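Glycerate dehydrogenase (Bacillus sp. 5mfcol3.1, PDB 6P2I) probably reduces acyclic imino acids to amino acids with NADPH as the hydride donor, as a member of the D-2-hydroxyacid dehydrogenase family. Local coordinates at residues I60-T74 with S83-Y97. Sequence-based numbering, arbitrary orientation.
With DAR (D-arginine), chain D.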
loop_
_atom_site.group_PDB
_atom_site.type_symbol
_atom_site.label_atom_id
_atom_site.label_comp_id
_atom_site.label_asym_id
_atom_site.label_seq_id
_atom_site.Cartn_x
_atom_site.Cartn_y
_atom_site.Cartn_z
ATOM N N ILE A 60 -36.596 -18.198 -10.841
ATOM C CA ILE A 60 -36.418 -18.465 -12.266
ATOM C C ILE A 60 -37.552 -19.321 -12.810
ATOM O O ILE A 60 -37.986 -19.140 -13.955
ATOM C CB ILE A 60 -35.034 -19.112 -12.496
ATOM C CG1 ILE A 60 -33.926 -18.116 -12.143
ATOM C CG2 ILE A 60 -34.877 -19.599 -13.930
ATOM C CD1 ILE A 60 -32.635 -18.761 -11.692
ATOM N N GLU A 61 -38.081 -20.240 -12.000
ATOM C CA GLU A 61 -39.217 -21.037 -12.444
ATOM C C GLU A 61 -40.445 -20.179 -12.724
ATOM O O GLU A 61 -41.313 -20.596 -13.498
ATOM C CB GLU A 61 -39.527 -22.108 -11.401
ATOM C CG GLU A 61 -38.338 -23.019 -11.124
ATOM C CD GLU A 61 -38.666 -24.184 -10.212
ATOM O OE1 GLU A 61 -39.425 -23.991 -9.239
ATOM O OE2 GLU A 61 -38.164 -25.298 -10.477
ATOM N N LYS A 62 -40.526 -18.983 -12.139
ATOM C CA LYS A 62 -41.653 -18.083 -12.349
ATOM C C LYS A 62 -41.398 -17.043 -13.433
ATOM O O LYS A 62 -42.295 -16.251 -13.737
ATOM C CB LYS A 62 -42.010 -17.381 -11.036
ATOM C CG LYS A 62 -42.491 -18.327 -9.939
ATOM C CD LYS A 62 -42.528 -17.642 -8.580
ATOM C CE LYS A 62 -42.961 -18.610 -7.491
ATOM N NZ LYS A 62 -42.821 -18.023 -6.129
ATOM N N ILE A 63 -40.213 -17.027 -14.017
ATOM C CA ILE A 63 -39.832 -16.033 -15.012
ATOM C C ILE A 63 -40.281 -16.489 -16.394
ATOM O O ILE A 63 -40.208 -17.676 -16.731
ATOM C CB ILE A 63 -38.310 -15.794 -14.967
ATOM C CG1 ILE A 63 -37.937 -15.063 -13.677
ATOM C CG2 ILE A 63 -37.829 -15.008 -16.192
ATOM C CD1 ILE A 63 -36.449 -14.881 -13.479
ATOM N N SER A 64 -40.752 -15.539 -17.197
ATOM C CA SER A 64 -41.021 -15.764 -18.606
ATOM C C SER A 64 -40.333 -14.675 -19.420
ATOM O O SER A 64 -39.777 -13.719 -18.871
ATOM C CB SER A 64 -42.536 -15.792 -18.890
ATOM O OG SER A 64 -43.126 -14.537 -18.598
ATOM N N ARG A 65 -40.347 -14.867 -20.743
ATOM C CA ARG A 65 -39.841 -13.925 -21.745
ATOM C C ARG A 65 -38.324 -13.763 -21.735
ATOM O O ARG A 65 -37.694 -13.824 -22.798
ATOM C CB ARG A 65 -40.503 -12.555 -21.582
ATOM C CG ARG A 65 -39.986 -11.526 -22.565
ATOM C CD ARG A 65 -40.753 -10.219 -22.476
ATOM N NE ARG A 65 -40.176 -9.187 -23.335
ATOM C CZ ARG A 65 -40.676 -7.962 -23.461
ATOM N NH1 ARG A 65 -41.761 -7.618 -22.777
ATOM N NH2 ARG A 65 -40.097 -7.082 -24.269
ATOM N N LEU A 66 -37.738 -13.561 -20.554
ATOM C CA LEU A 66 -36.306 -13.280 -20.429
ATOM C C LEU A 66 -35.455 -14.288 -21.196
ATOM O O LEU A 66 -35.639 -15.498 -21.065
ATOM C CB LEU A 66 -35.914 -13.295 -18.947
ATOM C CG LEU A 66 -34.441 -13.010 -18.636
ATOM C CD1 LEU A 66 -34.096 -11.589 -19.046
ATOM C CD2 LEU A 66 -34.169 -13.250 -17.162
ATOM N N LYS A 67 -34.490 -13.785 -21.975
ATOM C CA LYS A 67 -33.588 -14.660 -22.708
ATOM C C LYS A 67 -32.124 -14.496 -22.337
ATOM O O LYS A 67 -31.346 -15.429 -22.565
ATOM C CB LYS A 67 -33.729 -14.442 -24.223
ATOM C CG LYS A 67 -35.058 -14.929 -24.811
ATOM C CD LYS A 67 -35.317 -16.382 -24.450
ATOM C CE LYS A 67 -34.309 -17.300 -25.131
ATOM N NZ LYS A 67 -34.407 -18.708 -24.652
ATOM N N TYR A 68 -31.728 -13.360 -21.763
ATOM C CA TYR A 68 -30.315 -13.048 -21.559
ATOM C C TYR A 68 -30.167 -12.196 -20.310
ATOM O O TYR A 68 -30.815 -11.147 -20.189
ATOM C CB TYR A 68 -29.745 -12.325 -22.777
ATOM C CG TYR A 68 -28.241 -12.067 -22.747
ATOM C CD1 TYR A 68 -27.347 -12.982 -22.186
ATOM C CD2 TYR A 68 -27.724 -10.913 -23.310
ATOM C CE1 TYR A 68 -25.957 -12.720 -22.184
ATOM C CE2 TYR A 68 -26.372 -10.656 -23.321
ATOM C CZ TYR A 68 -25.495 -11.551 -22.765
ATOM O OH TYR A 68 -24.149 -11.239 -22.803
ATOM N N LEU A 69 -29.335 -12.663 -19.382
ATOM C CA LEU A 69 -29.048 -11.965 -18.137
ATOM C C LEU A 69 -27.573 -11.614 -18.103
ATOM O O LEU A 69 -26.725 -12.480 -18.341
ATOM C CB LEU A 69 -29.404 -12.827 -16.926
ATOM C CG LEU A 69 -29.086 -12.242 -15.551
ATOM C CD1 LEU A 69 -29.935 -11.013 -15.286
ATOM C CD2 LEU A 69 -29.316 -13.282 -14.465
ATOM N N ILE A 70 -27.277 -10.349 -17.806
ATOM C CA ILE A 70 -25.913 -9.855 -17.648
ATOM C C ILE A 70 -25.739 -9.432 -16.200
ATOM O O ILE A 70 -26.504 -8.594 -15.705
ATOM C CB ILE A 70 -25.629 -8.672 -18.584
ATOM C CG1 ILE A 70 -25.825 -9.081 -20.048
ATOM C CG2 ILE A 70 -24.227 -8.085 -18.307
ATOM C CD1 ILE A 70 -25.977 -7.900 -20.982
ATOM N N THR A 71 -24.734 -9.994 -15.518
ATOM C CA THR A 71 -24.327 -9.431 -14.238
ATOM C C THR A 71 -23.365 -8.294 -14.524
ATOM O O THR A 71 -22.469 -8.440 -15.361
ATOM C CB THR A 71 -23.667 -10.475 -13.325
ATOM O OG1 THR A 71 -22.443 -10.958 -13.909
ATOM C CG2 THR A 71 -24.631 -11.636 -13.052
ATOM N N ILE A 72 -23.602 -7.138 -13.893
ATOM C CA ILE A 72 -22.666 -6.031 -14.015
ATOM C C ILE A 72 -21.381 -6.370 -13.291
ATOM O O ILE A 72 -20.348 -5.754 -13.554
ATOM C CB ILE A 72 -23.277 -4.719 -13.475
ATOM C CG1 ILE A 72 -22.566 -3.499 -14.086
ATOM C CG2 ILE A 72 -23.194 -4.674 -11.958
ATOM C CD1 ILE A 72 -22.780 -3.363 -15.583
ATOM N N THR A 73 -21.425 -7.363 -12.414
ATOM C CA THR A 73 -20.301 -7.802 -11.602
ATOM C C THR A 73 -19.499 -8.885 -12.311
ATOM O O THR A 73 -19.974 -9.537 -13.243
ATOM C CB THR A 73 -20.817 -8.349 -10.275
ATOM O OG1 THR A 73 -21.772 -9.389 -10.542
ATOM C CG2 THR A 73 -21.486 -7.245 -9.483
ATOM N N THR A 74 -18.252 -9.078 -11.851
ATOM C CA THR A 74 -17.524 -10.284 -12.241
ATOM C C THR A 74 -18.064 -11.502 -11.507
ATOM O O THR A 74 -18.159 -12.597 -12.077
ATOM C CB THR A 74 -16.034 -10.100 -11.953
ATOM O OG1 THR A 74 -15.566 -8.995 -12.719
ATOM C CG2 THR A 74 -15.240 -11.371 -12.314
ATOM N N SER A 83 -29.763 -23.061 -12.848
ATOM C CA SER A 83 -31.206 -22.983 -13.063
ATOM C C SER A 83 -31.536 -22.135 -14.285
ATOM O O SER A 83 -32.474 -22.445 -15.024
ATOM C CB SER A 83 -31.902 -22.425 -11.822
ATOM O OG SER A 83 -33.297 -22.276 -12.044
ATOM N N LEU A 84 -30.784 -21.051 -14.509
ATOM C CA LEU A 84 -30.973 -20.282 -15.735
ATOM C C LEU A 84 -30.677 -21.133 -16.968
ATOM O O LEU A 84 -31.412 -21.075 -17.961
ATOM C CB LEU A 84 -30.090 -19.036 -15.717
ATOM C CG LEU A 84 -30.482 -18.014 -14.651
ATOM C CD1 LEU A 84 -29.373 -17.023 -14.448
ATOM C CD2 LEU A 84 -31.743 -17.283 -15.061
ATOM N N LYS A 85 -29.598 -21.922 -16.924
ATOM C CA LYS A 85 -29.298 -22.833 -18.025
ATOM C C LYS A 85 -30.450 -23.799 -18.263
ATOM O O LYS A 85 -30.868 -24.013 -19.407
ATOM C CB LYS A 85 -28.011 -23.604 -17.734
ATOM C CG LYS A 85 -27.536 -24.505 -18.869
ATOM C CD LYS A 85 -27.170 -23.690 -20.103
ATOM C CE LYS A 85 -26.476 -24.550 -21.157
ATOM N NZ LYS A 85 -27.246 -25.772 -21.514
ATOM N N ASP A 86 -30.996 -24.371 -17.187
ATOM C CA ASP A 86 -32.108 -25.308 -17.306
ATOM C C ASP A 86 -33.371 -24.658 -17.857
ATOM O O ASP A 86 -34.258 -25.370 -18.344
ATOM C CB ASP A 86 -32.408 -25.945 -15.946
ATOM C CG ASP A 86 -31.413 -27.029 -15.576
ATOM O OD1 ASP A 86 -30.813 -27.623 -16.496
ATOM O OD2 ASP A 86 -31.243 -27.299 -14.367
ATOM N N ASN A 87 -33.485 -23.332 -17.780
ATOM C CA ASN A 87 -34.636 -22.615 -18.311
ATOM C C ASN A 87 -34.295 -21.837 -19.578
ATOM O O ASN A 87 -35.029 -20.914 -19.952
ATOM C CB ASN A 87 -35.222 -21.680 -17.252
ATOM C CG ASN A 87 -36.080 -22.414 -16.240
ATOM O OD1 ASN A 87 -37.308 -22.436 -16.352
ATOM N ND2 ASN A 87 -35.441 -23.011 -15.237
ATOM N N GLU A 88 -33.191 -22.192 -20.237
ATOM C CA GLU A 88 -32.806 -21.627 -21.532
ATOM C C GLU A 88 -32.610 -20.113 -21.463
ATOM O O GLU A 88 -32.959 -19.381 -22.391
ATOM C CB GLU A 88 -33.822 -22.003 -22.613
ATOM C CG GLU A 88 -33.751 -23.466 -23.041
ATOM C CD GLU A 88 -34.947 -23.899 -23.871
ATOM O OE1 GLU A 88 -35.497 -24.989 -23.600
ATOM O OE2 GLU A 88 -35.341 -23.151 -24.792
ATOM N N ILE A 89 -32.040 -19.637 -20.359
ATOM C CA ILE A 89 -31.681 -18.232 -20.200
ATOM C C ILE A 89 -30.166 -18.147 -20.135
ATOM O O ILE A 89 -29.540 -18.752 -19.254
ATOM C CB ILE A 89 -32.326 -17.608 -18.954
ATOM C CG1 ILE A 89 -33.855 -17.699 -19.058
ATOM C CG2 ILE A 89 -31.852 -16.170 -18.783
ATOM C CD1 ILE A 89 -34.583 -17.128 -17.863
ATOM N N MET A 90 -29.584 -17.402 -21.067
ATOM C CA MET A 90 -28.138 -17.259 -21.166
ATOM C C MET A 90 -27.653 -16.188 -20.196
ATOM O O MET A 90 -28.372 -15.234 -19.887
ATOM C CB MET A 90 -27.774 -16.932 -22.620
ATOM C CG MET A 90 -26.316 -17.074 -23.029
ATOM S SD MET A 90 -26.010 -16.149 -24.560
ATOM C CE MET A 90 -26.096 -17.507 -25.721
ATOM N N VAL A 91 -26.435 -16.377 -19.676
ATOM C CA VAL A 91 -25.856 -15.504 -18.658
ATOM C C VAL A 91 -24.455 -15.102 -19.085
ATOM O O VAL A 91 -23.653 -15.960 -19.469
ATOM C CB VAL A 91 -25.775 -16.186 -17.280
ATOM C CG1 VAL A 91 -25.271 -15.194 -16.222
ATOM C CG2 VAL A 91 -27.094 -16.774 -16.903
ATOM N N SER A 92 -24.158 -13.809 -18.983
ATOM C CA SER A 92 -22.805 -13.284 -19.127
ATOM C C SER A 92 -22.464 -12.467 -17.895
ATOM O O SER A 92 -23.348 -11.904 -17.247
ATOM C CB SER A 92 -22.653 -12.372 -20.369
ATOM O OG SER A 92 -22.737 -13.084 -21.589
ATOM N N ASN A 93 -21.166 -12.368 -17.588
ATOM C CA ASN A 93 -20.715 -11.412 -16.589
ATOM C C ASN A 93 -19.904 -10.316 -17.276
ATOM O O ASN A 93 -19.792 -10.272 -18.505
ATOM C CB ASN A 93 -19.924 -12.111 -15.475
ATOM C CG ASN A 93 -18.596 -12.690 -15.946
ATOM O OD1 ASN A 93 -18.340 -12.846 -17.143
ATOM N ND2 ASN A 93 -17.754 -13.043 -14.987
ATOM N N CYS A 94 -19.350 -9.416 -16.463
ATOM C CA CYS A 94 -18.369 -8.442 -16.924
ATOM C C CYS A 94 -17.048 -8.876 -16.307
ATOM O O CYS A 94 -16.840 -8.709 -15.094
ATOM C CB CYS A 94 -18.742 -7.014 -16.509
ATOM S SG CYS A 94 -20.305 -6.479 -17.305
ATOM N N PRO A 95 -16.158 -9.475 -17.084
ATOM C CA PRO A 95 -15.132 -10.347 -16.499
ATOM C C PRO A 95 -13.827 -9.691 -16.099
ATOM O O PRO A 95 -13.088 -10.306 -15.328
ATOM C CB PRO A 95 -14.867 -11.351 -17.623
ATOM C CG PRO A 95 -15.129 -10.580 -18.874
ATOM C CD PRO A 95 -16.269 -9.648 -18.546
ATOM N N GLN A 96 -13.481 -8.525 -16.641
ATOM C CA GLN A 96 -12.129 -8.006 -16.410
ATOM C C GLN A 96 -12.066 -6.559 -15.944
ATOM O O GLN A 96 -10.966 -6.071 -15.659
ATOM C CB GLN A 96 -11.279 -8.153 -17.683
ATOM C CG GLN A 96 -11.245 -9.557 -18.251
ATOM C CD GLN A 96 -10.105 -9.773 -19.231
ATOM O OE1 GLN A 96 -9.108 -9.042 -19.222
ATOM N NE2 GLN A 96 -10.238 -10.792 -20.072
ATOM N N TYR A 97 -13.204 -5.865 -15.836
ATOM C CA TYR A 97 -13.188 -4.424 -15.612
ATOM C C TYR A 97 -12.382 -4.026 -14.381
ATOM O O TYR A 97 -11.764 -2.959 -14.376
ATOM C CB TYR A 97 -14.631 -3.891 -15.482
ATOM C CG TYR A 97 -15.349 -4.360 -14.230
ATOM C CD1 TYR A 97 -15.964 -5.616 -14.175
ATOM C CD2 TYR A 97 -15.433 -3.546 -13.109
ATOM C CE1 TYR A 97 -16.605 -6.046 -13.018
ATOM C CE2 TYR A 97 -16.066 -3.976 -11.953
ATOM C CZ TYR A 97 -16.646 -5.221 -11.914
ATOM O OH TYR A 97 -17.278 -5.635 -10.761
HETATM N N DAR D . -18.292 -8.266 -6.230
HETATM C CA DAR D . -17.378 -7.611 -7.166
HETATM C CB DAR D . -17.557 -6.085 -7.156
HETATM C CG DAR D . -18.947 -5.628 -7.608
HETATM C CD DAR D . -18.962 -4.149 -7.986
HETATM N NE DAR D . -20.217 -3.649 -8.547
HETATM C CZ DAR D . -20.259 -3.128 -9.777
HETATM N NH1 DAR D . -19.328 -3.454 -10.680
HETATM N NH2 DAR D . -21.227 -2.280 -10.126
HETATM C C DAR D . -17.518 -8.209 -8.554
HETATM O O DAR D . -17.311 -7.547 -9.591
HETATM O OXT DAR D . -17.835 -9.395 -8.627
HETATM O O HOH W 1 -36.059 -18.915 -22.094
#
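With its CG turned anti to the backbone N (chi1 -174°), Y68 lays its ring along the neighbouring strand towards S92, whose OG, placed beside its own backbone N (chi1 -69°), meets the phenol oxygen at the ring edge; Y68 OH and S92 OG lie 2.6 Å apart. S92 OG also bonds V303 O. M90 SD sits obliquely to the Y68 ring in a Met-aromatic contact, 4.8 Å from its centroid, while I70 CG1 rests on one face and Y297 stacks on the ring. A leucine in place of Y68 would probably leave S92 OG without its phenolic partner and remove the ring that M90 SD and Y297 pack on. Beneath, the strands run parallel, L69 N giving M90 O a nearly straight bond (2.8 Å) and L69 O receiving S92 N. L69 CD2 packs on L84 CD1 at 3.7 Å, the two side chains crossing at about a right angle. K67 curls back so that NZ reaches E88 O in the carbonyl plane. Beyond the strands, N93 ND2 meets T74 O on a lone pair (3.0 Å), and T74 OG1 bonds C94 O (2.7 Å). T73 O accepts T71 OG1 and C94 N from opposite faces. This is a right-handed beta-alpha-beta crossover, 68-71 to 90-92 through helix 81-86; the loops after the C-terminal ends of its strands bring I72, T73, T74 and Y97 to the D-arginine pocket.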